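Local coordinates for CRISPR-associated endonuclease Cas9 (Campylobacter jejuni subsp. jejuni serotype O:2, PDB 5X2G) that is an RNA-guided endonuclease of CRISPR adaptive immunity that binds guide RNA and cleaves both strands of matching target DNA of invading mobile elements, at a contact of chain A with DNA. Sequence-based numbering; all coordinates share one arbitrary frame.

A contact of chain A with DNA. Residues 137, 140-141, 152. With nucleotides of chain B.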
loop_
_atom_site.group_PDB
_atom_site.type_symbol
_atom_site.label_atom_id
_atom_site.label_comp_id
_atom_site.label_asym_id
_atom_site.label_seq_id
_atom_site.Cartn_x
_atom_site.Cartn_y
_atom_site.Cartn_z
ATOM N N TYR A 137 12.076 -12.515 -19.029
ATOM C CA TYR A 137 10.862 -12.745 -18.257
ATOM C C TYR A 137 10.687 -14.230 -17.954
ATOM O O TYR A 137 10.852 -15.080 -18.834
ATOM C CB TYR A 137 9.640 -12.213 -19.007
ATOM C CG TYR A 137 8.340 -12.612 -18.348
ATOM C CD1 TYR A 137 7.981 -12.088 -17.113
ATOM C CD2 TYR A 137 7.485 -13.529 -18.946
ATOM C CE1 TYR A 137 6.803 -12.458 -16.495
ATOM C CE2 TYR A 137 6.303 -13.900 -18.337
ATOM C CZ TYR A 137 5.968 -13.362 -17.111
ATOM O OH TYR A 137 4.795 -13.727 -16.495
ATOM N N ILE A 140 6.317 -18.475 -16.128
ATOM C CA ILE A 140 6.015 -19.648 -15.312
ATOM C C ILE A 140 4.702 -20.299 -15.736
ATOM O O ILE A 140 4.543 -21.518 -15.603
ATOM C CB ILE A 140 5.993 -19.280 -13.816
ATOM C CG1 ILE A 140 4.850 -18.305 -13.498
ATOM C CG2 ILE A 140 7.336 -18.705 -13.390
ATOM C CD1 ILE A 140 5.229 -16.840 -13.580
ATOM N N LYS A 141 3.749 -19.519 -16.249
ATOM C CA LYS A 141 2.454 -20.082 -16.620
ATOM C C LYS A 141 2.545 -20.861 -17.927
ATOM O O LYS A 141 2.016 -21.975 -18.033
ATOM C CB LYS A 141 1.412 -18.971 -16.724
ATOM C CG LYS A 141 1.343 -18.081 -15.493
ATOM C CD LYS A 141 -0.014 -18.163 -14.815
ATOM C CE LYS A 141 -1.107 -17.555 -15.680
ATOM N NZ LYS A 141 -2.428 -17.567 -14.990
ATOM N N LEU A 152 3.475 -10.344 -22.653
ATOM C CA LEU A 152 3.130 -11.714 -23.030
ATOM C C LEU A 152 3.027 -11.868 -24.544
ATOM O O LEU A 152 3.396 -12.911 -25.094
ATOM C CB LEU A 152 1.824 -12.133 -22.356
ATOM C CG LEU A 152 1.896 -12.445 -20.859
ATOM C CD1 LEU A 152 0.511 -12.717 -20.296
ATOM C CD2 LEU A 152 2.820 -13.626 -20.601
ATOM P P DA B 13 1.807 -7.922 -19.200
ATOM O OP1 DA B 13 1.991 -8.632 -20.484
ATOM O OP2 DA B 13 0.476 -7.395 -18.822
ATOM O "O5'" DA B 13 2.292 -8.877 -18.019
ATOM C "C5'" DA B 13 3.449 -9.671 -18.192
ATOM C "C4'" DA B 13 3.479 -10.785 -17.167
ATOM O "O4'" DA B 13 4.136 -10.315 -15.964
ATOM C "C3'" DA B 13 2.105 -11.300 -16.741
ATOM O "O3'" DA B 13 2.086 -12.718 -16.806
ATOM C "C2'" DA B 13 1.946 -10.783 -15.307
ATOM C "C1'" DA B 13 3.388 -10.686 -14.837
ATOM N N9 DA B 13 3.606 -9.677 -13.803
ATOM C C8 DA B 13 3.040 -8.434 -13.726
ATOM N N7 DA B 13 3.432 -7.737 -12.686
ATOM C C5 DA B 13 4.321 -8.578 -12.035
ATOM C C6 DA B 13 5.087 -8.431 -10.857
ATOM N N6 DA B 13 5.074 -7.333 -10.099
ATOM N N1 DA B 13 5.874 -9.464 -10.491
ATOM C C2 DA B 13 5.886 -10.564 -11.251
ATOM N N3 DA B 13 5.213 -10.820 -12.371
ATOM C C4 DA B 13 4.442 -9.776 -12.713
ATOM P P DG B 14 0.746 -13.537 -16.465
ATOM O OP1 DG B 14 0.756 -14.766 -17.292
ATOM O OP2 DG B 14 -0.409 -12.614 -16.529
ATOM O "O5'" DG B 14 0.954 -13.954 -14.943
ATOM C "C5'" DG B 14 2.143 -14.622 -14.562
ATOM C "C4'" DG B 14 2.223 -14.748 -13.058
ATOM O "O4'" DG B 14 2.603 -13.483 -12.488
ATOM C "C3'" DG B 14 0.906 -15.124 -12.374
ATOM O "O3'" DG B 14 0.951 -16.475 -11.935
ATOM C "C2'" DG B 14 0.791 -14.147 -11.191
ATOM C "C1'" DG B 14 2.156 -13.471 -11.166
ATOM N N9 DG B 14 2.116 -12.096 -10.683
ATOM C C8 DG B 14 1.441 -11.037 -11.237
ATOM N N7 DG B 14 1.584 -9.925 -10.567
ATOM C C5 DG B 14 2.403 -10.275 -9.500
ATOM C C6 DG B 14 2.907 -9.490 -8.433
ATOM O O6 DG B 14 2.724 -8.284 -8.211
ATOM N N1 DG B 14 3.701 -10.243 -7.570
ATOM C C2 DG B 14 3.972 -11.581 -7.717
ATOM N N2 DG B 14 4.757 -12.137 -6.784
ATOM N N3 DG B 14 3.508 -12.325 -8.710
ATOM C C4 DG B 14 2.735 -11.608 -9.559
HETATM O O HOH W 1 5.602 -13.577 -13.362
#
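Tyr137 meets the deoxyribose of DA13 in chain B, the sugar lying over the ring face at its hydroxyl tip. The side chain carries CG anti to the backbone N (chi1 171°), which sends the ring out toward the sugar. CZ packs 3.6 Å from C4' of DA13, and CE1 lies near the ring oxygen O4'. The phenol OH is 2.9 Å from the ester oxygen O3' of DA13. There the phenol must donate, in a tilted, probably modest hydrogen bond, as O3' sits well above the ring plane. This is the tight part. Separately, a water bridges Tyr137 OH (3.2 Å), DA13 N3 on the minor-groove edge (3.0 Å) and DG14 O4'. At the 5' side, the backbone N of Leu152 donates to OP1 of DA13 (3.1 Å, 158° at H). The helix dipole may help hold this phosphate. The Leu152 side chain runs alongside the backbone toward OP1 of DG14.

The DG14 side is looser, with isolated carbon contacts. Ile140 and Lys141 hide 14 and 31 Å² there. Ile140 touches C4' with the tip of CD1, at 3.7 Å. CG and CD of the bent Lys141 chain pass C5' and O3', with CE 3.7 Å from OP1. Its ammonium may attract the phosphate at long range. These sugar-phosphate and minor-groove contacts to base-paired DNA suggest little sequence reading. The helical lobe probably cradles the target strand paired with guide RNA. The loop after helix 121-133 and the first turn of helix 150-162 form the site, its centre about 46 Å from the RuvC active-site Asp14.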